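Local coordinates for alpha-glucosidase (Pseudoalteromonas sp. K8, PDB 5HQA), which hydrolyses alpha-glucosides as a calcium-binding, chloride-activated glycoside hydrolase of family 97, captured here with acarbose bound, at residues K28-I33 against N176-H181; Q68-R73 against G443-Y448; F172-K175 against H181-I184; H421-A426 against P449-R454. One frame throughout, in Å; residues are numbered along the deposited sequence.

In the fold
The four contacts fall into two pairs. Interactions 1 and 3, with centres 11 Å apart, share H181 and lie in the N-terminal beta domain: interaction 3 is the pairing within the hairpin of strands 172-175 and 181-187, and interaction 1 sets its connecting loop against strand 30-42 of the other large sheet. Interaction 4 packs helix 413-428 on strand 451-454 in the barrel domain. Interaction 2, 12 Å from it between centres, joins the domains, loop 68-73 being N-terminal and loop 443-448 in the barrel. The centres of interactions 3 and 4 are about 28 Å apart. Along the chain, interaction 2 crosses both 1 and 4 and encloses 3, while interaction 1 closes before 4 opens.

Interaction 1: residues K28-I33 against N176-H181; sequences KNKTVI and NQDGVH
The hairpin loop after strand 172-175, a type I beta turn from N176 to G179, meets the start of strand 30-42 through two pairs, K30 with D178 and V32 with N176. The strand and the hairpin belong to different sheets of the N-terminal beta domain, so this small contact, 137 Å² in all, links the two sheets where the hairpin loop meets strand 30-42. K30 and D178 approach from opposite directions. The lysine chain, bent at its last two torsions, lays CD 3.7 Å from D178 OD2, while NZ remains 4.1 Å from that same oxygen, beyond salt-bridge range. Next to this pair, V32 and N176 meet at about a right angle, V32 CG1 lying 3.8 Å from N176 ND2. V32 also packs on F27, a residue that V180 of the loop touches too. The amide of N176 is held at both ends: OD1 accepts a hydrogen bond from V180 N at 3.2 Å, from above the carbonyl plane, and ND2 donates to a water at 3.2 Å. That water in turn donates to V32 O at 3.0 Å. A chi1 of 69° sets the amide between its own backbone N and carbonyl carbon, turned back over the turn, which explains how OD1 reaches V180 N while ND2 faces the strand. No direct hydrogen bond crosses between the segments. The evidence is therefore of a water-mediated link next to a buried valine, with a lysine-aspartate pair whose attraction is likely to be modest because both residues are exposed and their charged atoms stay apart.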
loop_
_atom_site.group_PDB
_atom_site.type_symbol
_atom_site.label_atom_id
_atom_site.label_comp_id
_atom_site.label_asym_id
_atom_site.label_seq_id
_atom_site.Cartn_x
_atom_site.Cartn_y
_atom_site.Cartn_z
ATOM N N LYS A 28 -12.910 19.933 15.914
ATOM C CA LYS A 28 -14.143 20.352 16.579
ATOM C C LYS A 28 -13.833 21.091 17.878
ATOM O O LYS A 28 -14.456 20.864 18.917
ATOM C CB LYS A 28 -15.059 19.156 16.818
ATOM C CG LYS A 28 -15.454 18.471 15.528
ATOM C CD LYS A 28 -16.245 17.228 15.807
ATOM C CE LYS A 28 -17.028 16.816 14.591
ATOM N NZ LYS A 28 -18.101 15.890 15.019
ATOM N N ASN A 29 -12.819 21.954 17.816
ATOM C CA ASN A 29 -12.433 22.862 18.889
ATOM C C ASN A 29 -11.892 22.147 20.117
ATOM O O ASN A 29 -11.919 22.705 21.214
ATOM C CB ASN A 29 -13.596 23.793 19.275
ATOM C CG ASN A 29 -13.955 24.752 18.153
ATOM O OD1 ASN A 29 -13.076 25.283 17.472
ATOM N ND2 ASN A 29 -15.248 24.949 17.931
ATOM N N LYS A 30 -11.395 20.926 19.961
ATOM C CA LYS A 30 -10.607 20.258 20.990
ATOM C C LYS A 30 -9.222 19.997 20.423
ATOM O O LYS A 30 -9.098 19.429 19.333
ATOM C CB LYS A 30 -11.252 18.937 21.429
ATOM C CG LYS A 30 -12.668 19.079 21.954
ATOM C CD LYS A 30 -13.298 17.715 22.181
ATOM C CE LYS A 30 -13.895 17.609 23.575
ATOM N NZ LYS A 30 -15.113 16.742 23.607
ATOM N N THR A 31 -8.187 20.410 21.150
ATOM C CA THR A 31 -6.823 20.177 20.687
ATOM C C THR A 31 -6.545 18.682 20.588
ATOM O O THR A 31 -6.724 17.945 21.561
ATOM C CB THR A 31 -5.822 20.826 21.646
ATOM O OG1 THR A 31 -6.145 22.207 21.810
ATOM C CG2 THR A 31 -4.398 20.700 21.108
ATOM N N VAL A 32 -6.108 18.229 19.413
ATOM C CA VAL A 32 -5.684 16.850 19.248
ATOM C C VAL A 32 -4.181 16.734 19.031
ATOM O O VAL A 32 -3.592 15.718 19.418
ATOM C CB VAL A 32 -6.459 16.141 18.113
ATOM C CG1 VAL A 32 -7.912 15.992 18.507
ATOM C CG2 VAL A 32 -6.359 16.911 16.804
ATOM N N ILE A 33 -3.544 17.754 18.461
ATOM C CA ILE A 33 -2.095 17.820 18.309
ATOM C C ILE A 33 -1.622 19.069 19.046
ATOM O O ILE A 33 -2.002 20.191 18.683
ATOM C CB ILE A 33 -1.671 17.857 16.828
ATOM C CG1 ILE A 33 -2.130 16.587 16.083
ATOM C CG2 ILE A 33 -0.150 18.062 16.693
ATOM C CD1 ILE A 33 -1.460 15.313 16.550
ATOM N N ASN A 176 -7.874 8.651 20.074
ATOM C CA ASN A 176 -7.794 9.209 21.413
ATOM C C ASN A 176 -9.036 8.790 22.197
ATOM O O ASN A 176 -9.915 8.081 21.694
ATOM C CB ASN A 176 -7.563 10.729 21.371
ATOM C CG ASN A 176 -8.758 11.527 20.855
ATOM O OD1 ASN A 176 -9.891 11.053 20.827
ATOM N ND2 ASN A 176 -8.496 12.779 20.467
ATOM N N GLN A 177 -9.102 9.204 23.462
ATOM C CA GLN A 177 -10.169 8.708 24.317
ATOM C C GLN A 177 -11.535 9.228 23.891
ATOM O O GLN A 177 -12.542 8.565 24.160
ATOM C CB GLN A 177 -9.896 9.074 25.771
ATOM C CG GLN A 177 -10.615 8.164 26.752
ATOM C CD GLN A 177 -10.337 8.535 28.194
ATOM O OE1 GLN A 177 -10.356 9.717 28.559
ATOM N NE2 GLN A 177 -10.056 7.526 29.022
ATOM N N ASP A 178 -11.587 10.383 23.219
ATOM C CA ASP A 178 -12.816 10.879 22.605
ATOM C C ASP A 178 -13.305 10.006 21.453
ATOM O O ASP A 178 -14.413 10.236 20.956
ATOM C CB ASP A 178 -12.615 12.307 22.074
ATOM C CG ASP A 178 -12.457 13.335 23.181
ATOM O OD1 ASP A 178 -12.934 13.081 24.307
ATOM O OD2 ASP A 178 -11.856 14.404 22.926
ATOM N N GLY A 179 -12.515 9.034 21.003
ATOM C CA GLY A 179 -12.877 8.242 19.846
ATOM C C GLY A 179 -12.456 8.838 18.519
ATOM O O GLY A 179 -12.744 8.244 17.471
ATOM N N VAL A 180 -11.786 9.991 18.526
ATOM C CA VAL A 180 -11.262 10.567 17.296
ATOM C C VAL A 180 -10.126 9.697 16.782
ATOM O O VAL A 180 -9.187 9.382 17.524
ATOM C CB VAL A 180 -10.783 12.003 17.542
ATOM C CG1 VAL A 180 -10.140 12.578 16.275
ATOM C CG2 VAL A 180 -11.941 12.862 18.036
ATOM N N HIS A 181 -10.202 9.303 15.512
ATOM C CA HIS A 181 -9.147 8.515 14.889
ATOM C C HIS A 181 -8.193 9.417 14.129
ATOM O O HIS A 181 -8.618 10.349 13.440
ATOM C CB HIS A 181 -9.720 7.465 13.944
ATOM C CG HIS A 181 -10.367 6.318 14.654
ATOM N ND1 HIS A 181 -11.439 6.485 15.506
ATOM C CD2 HIS A 181 -10.080 4.993 14.659
ATOM C CE1 HIS A 181 -11.799 5.307 15.991
ATOM N NE2 HIS A 181 -10.993 4.385 15.490
HETATM O O HOH W 1 -5.476 13.799 20.801
#

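Interaction 2: residues Q68-R73 against G443-Y448; sequences QPWGER and GLRRTY
R445 reaches across to E72 and W70, joining two domains: loop 68-73 connects strands 53-67 and 75-89 of the N-terminal beta domain, and loop 443-448 follows strand 432-435 of the TIM-barrel domain. The tight part is an end-on, two-nitrogen salt bridge. R445 NH1 donates to E72 OE1 at 3.0 Å and NH2 to OE2 at 2.8 Å, both bonds nearly straight (172° and 173°), and both oxygens are met on their syn sides. The acceptors lie in the guanidinium plane, while the carboxylate is turned 24° from it. E72 OE1 has a second donor, Q68 NE2 at 3.1 Å, arriving from the opposite face of the carboxylate; the same NE2 also bonds R73 O, which fixes the rotation of the Q68 amide. With an alanine here in place of E72, the buried guanidinium of R445 would probably be left without its countercharge, and Q68 NE2 would lose one of its two acceptors. The arginine chain, extended from CG to NE, passes W70, whose CH2 is 3.7 Å from R445 CD. L247 of helix 245-248 touches both R445 and E72. The looser side holds a bridging water. Q68 OE1 stands 4.1 Å from R445 NH1, and the water fills in, donating to Q68 OE1 and to W70 O while accepting only weakly from NH1. At the far edge of the indole, W70 NE1 turns from R445 and hydrogen-bonds the backbone oxygen of P449.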
loop_
_atom_site.group_PDB
_atom_site.type_symbol
_atom_site.label_atom_id
_atom_site.label_comp_id
_atom_site.label_asym_id
_atom_site.label_seq_id
_atom_site.Cartn_x
_atom_site.Cartn_y
_atom_site.Cartn_z
ATOM N N GLN A 68 -8.976 9.751 -12.330
ATOM C CA GLN A 68 -7.893 8.770 -12.307
ATOM C C GLN A 68 -7.940 7.891 -13.552
ATOM O O GLN A 68 -9.024 7.544 -14.028
ATOM C CB GLN A 68 -7.995 7.872 -11.084
ATOM C CG GLN A 68 -8.062 8.597 -9.766
ATOM C CD GLN A 68 -7.456 7.754 -8.673
ATOM O OE1 GLN A 68 -6.234 7.650 -8.578
ATOM N NE2 GLN A 68 -8.301 7.124 -7.857
ATOM N N PRO A 69 -6.785 7.496 -14.092
ATOM C CA PRO A 69 -6.813 6.504 -15.181
ATOM C C PRO A 69 -7.317 5.151 -14.714
ATOM O O PRO A 69 -7.989 4.445 -15.469
ATOM C CB PRO A 69 -5.347 6.443 -15.635
ATOM C CG PRO A 69 -4.561 6.841 -14.412
ATOM C CD PRO A 69 -5.413 7.889 -13.720
ATOM N N TRP A 70 -6.990 4.778 -13.482
ATOM C CA TRP A 70 -7.470 3.582 -12.809
ATOM C C TRP A 70 -7.415 3.899 -11.328
ATOM O O TRP A 70 -6.697 4.809 -10.908
ATOM C CB TRP A 70 -6.609 2.351 -13.119
ATOM C CG TRP A 70 -5.145 2.585 -12.844
ATOM C CD1 TRP A 70 -4.200 2.992 -13.746
ATOM C CD2 TRP A 70 -4.465 2.444 -11.589
ATOM N NE1 TRP A 70 -2.972 3.104 -13.130
ATOM C CE2 TRP A 70 -3.107 2.775 -11.808
ATOM C CE3 TRP A 70 -4.864 2.062 -10.304
ATOM C CZ2 TRP A 70 -2.152 2.736 -10.788
ATOM C CZ3 TRP A 70 -3.916 2.025 -9.296
ATOM C CH2 TRP A 70 -2.574 2.355 -9.544
ATOM N N GLY A 71 -8.159 3.159 -10.527
ATOM C CA GLY A 71 -8.121 3.426 -9.107
ATOM C C GLY A 71 -9.314 2.845 -8.376
ATOM O O GLY A 71 -10.082 2.045 -8.917
ATOM N N GLU A 72 -9.426 3.265 -7.117
ATOM C CA GLU A 72 -10.533 2.913 -6.244
ATOM C C GLU A 72 -11.735 3.826 -6.451
ATOM O O GLU A 72 -12.830 3.522 -5.966
ATOM C CB GLU A 72 -10.060 2.958 -4.784
ATOM C CG GLU A 72 -9.691 4.358 -4.252
ATOM C CD GLU A 72 -8.256 4.813 -4.564
ATOM O OE1 GLU A 72 -7.879 4.930 -5.755
ATOM O OE2 GLU A 72 -7.505 5.083 -3.595
ATOM N N ARG A 73 -11.553 4.932 -7.164
ATOM C CA ARG A 73 -12.653 5.778 -7.587
ATOM C C ARG A 73 -12.194 6.524 -8.829
ATOM O O ARG A 73 -10.998 6.777 -9.008
ATOM C CB ARG A 73 -13.105 6.752 -6.486
ATOM C CG ARG A 73 -12.025 7.704 -5.987
ATOM C CD ARG A 73 -12.537 8.552 -4.808
ATOM N NE ARG A 73 -13.281 7.737 -3.849
ATOM C CZ ARG A 73 -12.744 7.140 -2.792
ATOM N NH1 ARG A 73 -13.502 6.410 -1.990
ATOM N NH2 ARG A 73 -11.455 7.273 -2.529
ATOM N N GLY A 443 1.446 7.640 -2.540
ATOM C CA GLY A 443 0.565 8.232 -3.531
ATOM C C GLY A 443 1.182 8.486 -4.889
ATOM O O GLY A 443 0.535 9.122 -5.731
ATOM N N LEU A 444 2.401 8.004 -5.142
ATOM C CA LEU A 444 3.069 8.331 -6.395
ATOM C C LEU A 444 2.418 7.676 -7.614
ATOM O O LEU A 444 2.723 8.083 -8.742
ATOM C CB LEU A 444 4.549 7.944 -6.306
ATOM C CG LEU A 444 5.375 8.889 -5.433
ATOM C CD1 LEU A 444 6.706 8.254 -5.060
ATOM C CD2 LEU A 444 5.590 10.201 -6.183
ATOM N N ARG A 445 1.526 6.693 -7.422
ATOM C CA ARG A 445 0.753 6.168 -8.548
ATOM C C ARG A 445 -0.026 7.262 -9.276
ATOM O O ARG A 445 -0.358 7.094 -10.455
ATOM C CB ARG A 445 -0.215 5.072 -8.070
ATOM C CG ARG A 445 -1.250 5.569 -7.046
ATOM C CD ARG A 445 -2.095 4.422 -6.492
ATOM N NE ARG A 445 -2.817 4.792 -5.269
ATOM C CZ ARG A 445 -4.148 4.842 -5.149
ATOM N NH1 ARG A 445 -4.948 4.558 -6.182
ATOM N NH2 ARG A 445 -4.689 5.170 -3.976
ATOM N N ARG A 446 -0.346 8.374 -8.611
ATOM C CA ARG A 446 -0.985 9.470 -9.332
ATOM C C ARG A 446 -0.043 10.039 -10.381
ATOM O O ARG A 446 -0.432 10.270 -11.533
ATOM C CB ARG A 446 -1.424 10.572 -8.373
ATOM C CG ARG A 446 -1.992 11.765 -9.148
ATOM C CD ARG A 446 -2.396 12.914 -8.263
ATOM N NE ARG A 446 -3.137 13.897 -9.039
ATOM C CZ ARG A 446 -3.667 15.003 -8.531
ATOM N NH1 ARG A 446 -3.541 15.268 -7.237
ATOM N NH2 ARG A 446 -4.330 15.841 -9.316
ATOM N N THR A 447 1.211 10.261 -9.993
ATOM C CA THR A 447 2.204 10.881 -10.860
ATOM C C THR A 447 2.739 9.896 -11.891
ATOM O O THR A 447 3.020 10.278 -13.035
ATOM C CB THR A 447 3.347 11.417 -9.998
ATOM O OG1 THR A 447 2.797 12.114 -8.869
ATOM C CG2 THR A 447 4.230 12.357 -10.795
ATOM N N TYR A 448 2.896 8.632 -11.488
ATOM C CA TYR A 448 3.452 7.564 -12.322
ATOM C C TYR A 448 2.472 6.405 -12.294
ATOM O O TYR A 448 2.635 5.456 -11.516
ATOM C CB TYR A 448 4.829 7.130 -11.821
ATOM C CG TYR A 448 5.782 8.291 -11.760
ATOM C CD1 TYR A 448 6.399 8.766 -12.911
ATOM C CD2 TYR A 448 6.027 8.947 -10.564
ATOM C CE1 TYR A 448 7.259 9.850 -12.869
ATOM C CE2 TYR A 448 6.887 10.028 -10.511
ATOM C CZ TYR A 448 7.495 10.475 -11.666
ATOM O OH TYR A 448 8.344 11.553 -11.606
HETATM O O HOH W 2 -4.722 5.327 -9.005
#

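Interaction 3: residues F172-K175 against H181-I184; sequences FTFK and HISI
F172 to K175 pair in exact antiparallel register with I184 to H181, the strand segments running at 161° to each other with a closest axis approach of 4.5 Å. F172 and I184 exchange two backbone bonds, N to O and O to N, each 2.9 Å. F174 and I182 do the same, and in both of their bonds the donor lies nearly along the C=O axis. T173 with S183 and K175 with H181 are the non-hydrogen-bonded pairs, their CA atoms closer together than those of the bonded pairs. These strands form a beta hairpin inside the large antiparallel sheet of the N-terminal domain, flanked by strands 141-144 and 224-234. On one face, F174 turns its ring back over its neighbour: chi1 of 58° swings the ring across the strand, bringing one face over I182 CB, 4.0 Å from the ring centroid, a CH-pi contact. CZ touches I182 CG2 at 3.6 Å, and the ring edge meets I184 CD1 from CE1. A serine in place of F174 would probably open a gap over I182 and leave I184 CD1 without that edge. The other face is more polar. T173 OG1 and S183 OG are hydrogen-bonded at 2.8 Å, and OG1 also bonds F480 O. Farther along, K175 CB sits over the centre of the H181 imidazole, 3.9 Å from its centroid and 5° off the normal, a second CH-pi contact. The K175 chain then runs on alongside the imidazole, its side chain about 7 Å from that of D566, a magnesium ligand.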
loop_
_atom_site.group_PDB
_atom_site.type_symbol
_atom_site.label_atom_id
_atom_site.label_comp_id
_atom_site.label_asym_id
_atom_site.label_seq_id
_atom_site.Cartn_x
_atom_site.Cartn_y
_atom_site.Cartn_z
ATOM N N PHE A 172 0.644 5.455 10.579
ATOM C CA PHE A 172 0.624 5.203 12.015
ATOM C C PHE A 172 -0.730 5.677 12.522
ATOM O O PHE A 172 -0.991 6.886 12.553
ATOM C CB PHE A 172 1.772 5.939 12.699
ATOM C CG PHE A 172 1.746 5.844 14.196
ATOM C CD1 PHE A 172 1.682 4.605 14.825
ATOM C CD2 PHE A 172 1.825 6.990 14.979
ATOM C CE1 PHE A 172 1.680 4.514 16.218
ATOM C CE2 PHE A 172 1.821 6.907 16.372
ATOM C CZ PHE A 172 1.751 5.666 16.990
ATOM N N THR A 173 -1.586 4.728 12.911
ATOM C CA THR A 173 -2.992 4.987 13.208
ATOM C C THR A 173 -3.285 4.778 14.687
ATOM O O THR A 173 -2.848 3.790 15.286
ATOM C CB THR A 173 -3.877 4.066 12.364
ATOM O OG1 THR A 173 -3.640 4.348 10.982
ATOM C CG2 THR A 173 -5.357 4.273 12.684
ATOM N N PHE A 174 -4.044 5.698 15.272
ATOM C CA PHE A 174 -4.413 5.579 16.673
ATOM C C PHE A 174 -5.729 6.316 16.894
ATOM O O PHE A 174 -6.228 7.018 16.010
ATOM C CB PHE A 174 -3.289 6.115 17.579
ATOM C CG PHE A 174 -2.923 7.556 17.305
ATOM C CD1 PHE A 174 -1.973 7.874 16.337
ATOM C CD2 PHE A 174 -3.527 8.584 18.015
ATOM C CE1 PHE A 174 -1.638 9.200 16.089
ATOM C CE2 PHE A 174 -3.200 9.904 17.769
ATOM C CZ PHE A 174 -2.259 10.210 16.810
ATOM N N LYS A 175 -6.312 6.134 18.077
ATOM C CA LYS A 175 -7.497 6.893 18.453
ATOM C C LYS A 175 -7.283 7.483 19.837
ATOM O O LYS A 175 -6.585 6.905 20.674
ATOM C CB LYS A 175 -8.775 6.037 18.443
ATOM C CG LYS A 175 -8.796 4.941 19.478
ATOM C CD LYS A 175 -10.167 4.267 19.538
ATOM C CE LYS A 175 -10.170 3.160 20.585
ATOM N NZ LYS A 175 -11.481 2.448 20.656
ATOM N N HIS A 181 -10.202 9.303 15.512
ATOM C CA HIS A 181 -9.147 8.515 14.889
ATOM C C HIS A 181 -8.193 9.417 14.129
ATOM O O HIS A 181 -8.618 10.349 13.440
ATOM C CB HIS A 181 -9.720 7.465 13.944
ATOM C CG HIS A 181 -10.367 6.318 14.654
ATOM N ND1 HIS A 181 -11.439 6.485 15.506
ATOM C CD2 HIS A 181 -10.080 4.993 14.659
ATOM C CE1 HIS A 181 -11.799 5.307 15.991
ATOM N NE2 HIS A 181 -10.993 4.385 15.490
ATOM N N ILE A 182 -6.903 9.121 14.244
ATOM C CA ILE A 182 -5.856 9.923 13.626
ATOM C C ILE A 182 -4.859 8.972 12.983
ATOM O O ILE A 182 -4.573 7.900 13.526
ATOM C CB ILE A 182 -5.167 10.835 14.665
ATOM C CG1 ILE A 182 -6.192 11.789 15.283
ATOM C CG2 ILE A 182 -4.000 11.603 14.032
ATOM C CD1 ILE A 182 -5.639 12.661 16.391
ATOM N N SER A 183 -4.333 9.356 11.822
ATOM C CA SER A 183 -3.294 8.555 11.187
ATOM C C SER A 183 -2.250 9.480 10.589
ATOM O O SER A 183 -2.596 10.419 9.864
ATOM C CB SER A 183 -3.879 7.646 10.104
ATOM O OG SER A 183 -2.900 6.721 9.657
ATOM N N ILE A 184 -0.981 9.202 10.878
ATOM C CA ILE A 184 0.141 10.006 10.409
ATOM C C ILE A 184 0.851 9.243 9.298
ATOM O O ILE A 184 1.121 8.043 9.436
ATOM C CB ILE A 184 1.102 10.335 11.566
ATOM C CG1 ILE A 184 0.346 11.100 12.657
ATOM C CG2 ILE A 184 2.317 11.145 11.067
ATOM C CD1 ILE A 184 1.133 11.249 13.933
#

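Interaction 4: residues H421-A426 against P449-R454; sequences HNVKLA and PNWITR
V423 carries this contact with both methyl groups, one on W451 and one against N450. CG2 lies over the five-membered ring of W451, 3.5 Å from its centroid and 14° off the normal, a CH-pi contact whose closest atoms are CG2 and W451 CD2 at 3.4 Å. On the opposite face of the indole sits R454 NH2, 3.3 Å above the plane, so the indole has a neighbour over each face. CG1, placed opposite the backbone N by a chi1 of 168°, rests 3.4 Å from N450 OD1. The amide of N450 continues past it to the helix backbone: ND2 donates to V423 O at 3.1 Å, nearly straight at 168°, with the oxygen in the amide plane. The same ND2 also bonds I431 O, and its approach to A426 CB is 4.1 Å. N450 OD1, by contrast, is buried with no partner in the model, its nearest neighbour here being the V423 methyl. These residues bring helix 413-428 of the TIM barrel onto strand 451-454, which lies beside strand 432-435 in the parallel barrel sheet. From that neighbouring strand, I433 bonds the backbones of N450 and I452, and T435 OG1 accepts a hydrogen bond from W451 NE1, which fixes the turn of the indole. W451 is itself the centre of an inverse gamma turn. Behind the ring, R454 NH1 is held by I439 O, and the next residue, E455, is a calcium ligand whose side chain is about 10 Å from that of W451.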
loop_
_atom_site.group_PDB
_atom_site.type_symbol
_atom_site.label_atom_id
_atom_site.label_comp_id
_atom_site.label_asym_id
_atom_site.label_seq_id
_atom_site.Cartn_x
_atom_site.Cartn_y
_atom_site.Cartn_z
ATOM N N HIS A 421 13.621 5.061 -10.158
ATOM C CA HIS A 421 14.338 4.827 -11.405
ATOM C C HIS A 421 13.794 3.599 -12.118
ATOM O O HIS A 421 13.576 3.622 -13.335
ATOM C CB HIS A 421 15.832 4.655 -11.151
ATOM C CG HIS A 421 16.563 4.081 -12.324
ATOM N ND1 HIS A 421 16.815 4.808 -13.469
ATOM C CD2 HIS A 421 17.053 2.838 -12.551
ATOM C CE1 HIS A 421 17.449 4.044 -14.342
ATOM N NE2 HIS A 421 17.608 2.845 -13.810
ATOM N N ASN A 422 13.571 2.520 -11.365
ATOM C CA ASN A 422 13.026 1.284 -11.926
ATOM C C ASN A 422 11.656 1.527 -12.557
ATOM O O ASN A 422 11.385 1.088 -13.686
ATOM C CB ASN A 422 12.960 0.233 -10.809
ATOM C CG ASN A 422 12.404 -1.099 -11.272
ATOM O OD1 ASN A 422 11.303 -1.487 -10.881
ATOM N ND2 ASN A 422 13.173 -1.821 -12.081
ATOM N N VAL A 423 10.786 2.250 -11.847
ATOM C CA VAL A 423 9.438 2.533 -12.343
ATOM C C VAL A 423 9.488 3.404 -13.595
ATOM O O VAL A 423 8.770 3.159 -14.573
ATOM C CB VAL A 423 8.603 3.189 -11.225
ATOM C CG1 VAL A 423 7.302 3.763 -11.772
ATOM C CG2 VAL A 423 8.335 2.173 -10.102
ATOM N N LYS A 424 10.332 4.436 -13.588
ATOM C CA LYS A 424 10.409 5.324 -14.744
ATOM C C LYS A 424 11.002 4.612 -15.953
ATOM O O LYS A 424 10.551 4.818 -17.087
ATOM C CB LYS A 424 11.241 6.558 -14.405
ATOM C CG LYS A 424 10.560 7.587 -13.527
ATOM C CD LYS A 424 11.603 8.611 -13.122
ATOM C CE LYS A 424 11.011 9.931 -12.728
ATOM N NZ LYS A 424 12.100 10.860 -12.303
ATOM N N LEU A 425 12.030 3.792 -15.738
ATOM C CA LEU A 425 12.584 3.023 -16.848
ATOM C C LEU A 425 11.564 2.020 -17.379
ATOM O O LEU A 425 11.419 1.857 -18.598
ATOM C CB LEU A 425 13.868 2.316 -16.416
ATOM C CG LEU A 425 14.588 1.544 -17.521
ATOM C CD1 LEU A 425 14.951 2.476 -18.662
ATOM C CD2 LEU A 425 15.834 0.874 -16.972
ATOM N N ALA A 426 10.833 1.352 -16.478
ATOM C CA ALA A 426 9.779 0.439 -16.914
ATOM C C ALA A 426 8.745 1.157 -17.774
ATOM O O ALA A 426 8.276 0.612 -18.783
ATOM C CB ALA A 426 9.109 -0.207 -15.701
ATOM N N PRO A 449 1.430 6.455 -13.127
ATOM C CA PRO A 449 0.358 5.460 -13.032
ATOM C C PRO A 449 0.761 4.048 -13.429
ATOM O O PRO A 449 -0.091 3.156 -13.362
ATOM C CB PRO A 449 -0.708 6.009 -13.987
ATOM C CG PRO A 449 -0.434 7.506 -14.033
ATOM C CD PRO A 449 1.054 7.609 -13.964
ATOM N N ASN A 450 2.003 3.788 -13.829
ATOM C CA ASN A 450 2.413 2.403 -14.028
ATOM C C ASN A 450 2.932 1.763 -12.748
ATOM O O ASN A 450 3.245 0.568 -12.753
ATOM C CB ASN A 450 3.475 2.299 -15.126
ATOM C CG ASN A 450 4.789 2.897 -14.713
ATOM O OD1 ASN A 450 4.827 3.972 -14.117
ATOM N ND2 ASN A 450 5.880 2.193 -14.993
ATOM N N TRP A 451 3.031 2.521 -11.652
ATOM C CA TRP A 451 3.396 1.949 -10.354
ATOM C C TRP A 451 2.105 1.461 -9.705
ATOM O O TRP A 451 1.493 2.134 -8.872
ATOM C CB TRP A 451 4.120 2.974 -9.487
ATOM C CG TRP A 451 5.048 2.339 -8.481
ATOM C CD1 TRP A 451 5.136 1.010 -8.169
ATOM C CD2 TRP A 451 6.039 3.002 -7.691
ATOM N NE1 TRP A 451 6.118 0.806 -7.228
ATOM C CE2 TRP A 451 6.689 2.013 -6.919
ATOM C CE3 TRP A 451 6.445 4.333 -7.565
ATOM C CZ2 TRP A 451 7.721 2.317 -6.031
ATOM C CZ3 TRP A 451 7.477 4.634 -6.686
ATOM C CH2 TRP A 451 8.103 3.630 -5.932
ATOM N N ILE A 452 1.683 0.260 -10.103
ATOM C CA ILE A 452 0.281 -0.105 -9.903
ATOM C C ILE A 452 0.009 -0.636 -8.499
ATOM O O ILE A 452 -1.084 -0.419 -7.961
ATOM C CB ILE A 452 -0.181 -1.103 -10.982
ATOM C CG1 ILE A 452 0.735 -2.326 -11.032
ATOM C CG2 ILE A 452 -0.216 -0.413 -12.330
ATOM C CD1 ILE A 452 0.272 -3.377 -12.012
ATOM N N THR A 453 0.963 -1.311 -7.869
ATOM C CA THR A 453 0.702 -1.879 -6.555
ATOM C C THR A 453 2.037 -2.249 -5.910
ATOM O O THR A 453 3.104 -2.128 -6.520
ATOM C CB THR A 453 -0.254 -3.079 -6.663
ATOM O OG1 THR A 453 -0.779 -3.401 -5.368
ATOM C CG2 THR A 453 0.455 -4.312 -7.257
ATOM N N ARG A 454 1.965 -2.685 -4.657
ATOM C CA ARG A 454 3.154 -3.117 -3.934
ATOM C C ARG A 454 2.722 -3.982 -2.762
ATOM O O ARG A 454 1.541 -4.055 -2.418
ATOM C CB ARG A 454 3.980 -1.921 -3.445
ATOM C CG ARG A 454 3.378 -1.202 -2.230
ATOM C CD ARG A 454 3.980 0.196 -2.098
ATOM N NE ARG A 454 3.668 0.996 -3.280
ATOM C CZ ARG A 454 4.473 1.913 -3.805
ATOM N NH1 ARG A 454 5.662 2.160 -3.254
ATOM N NH2 ARG A 454 4.087 2.589 -4.887
#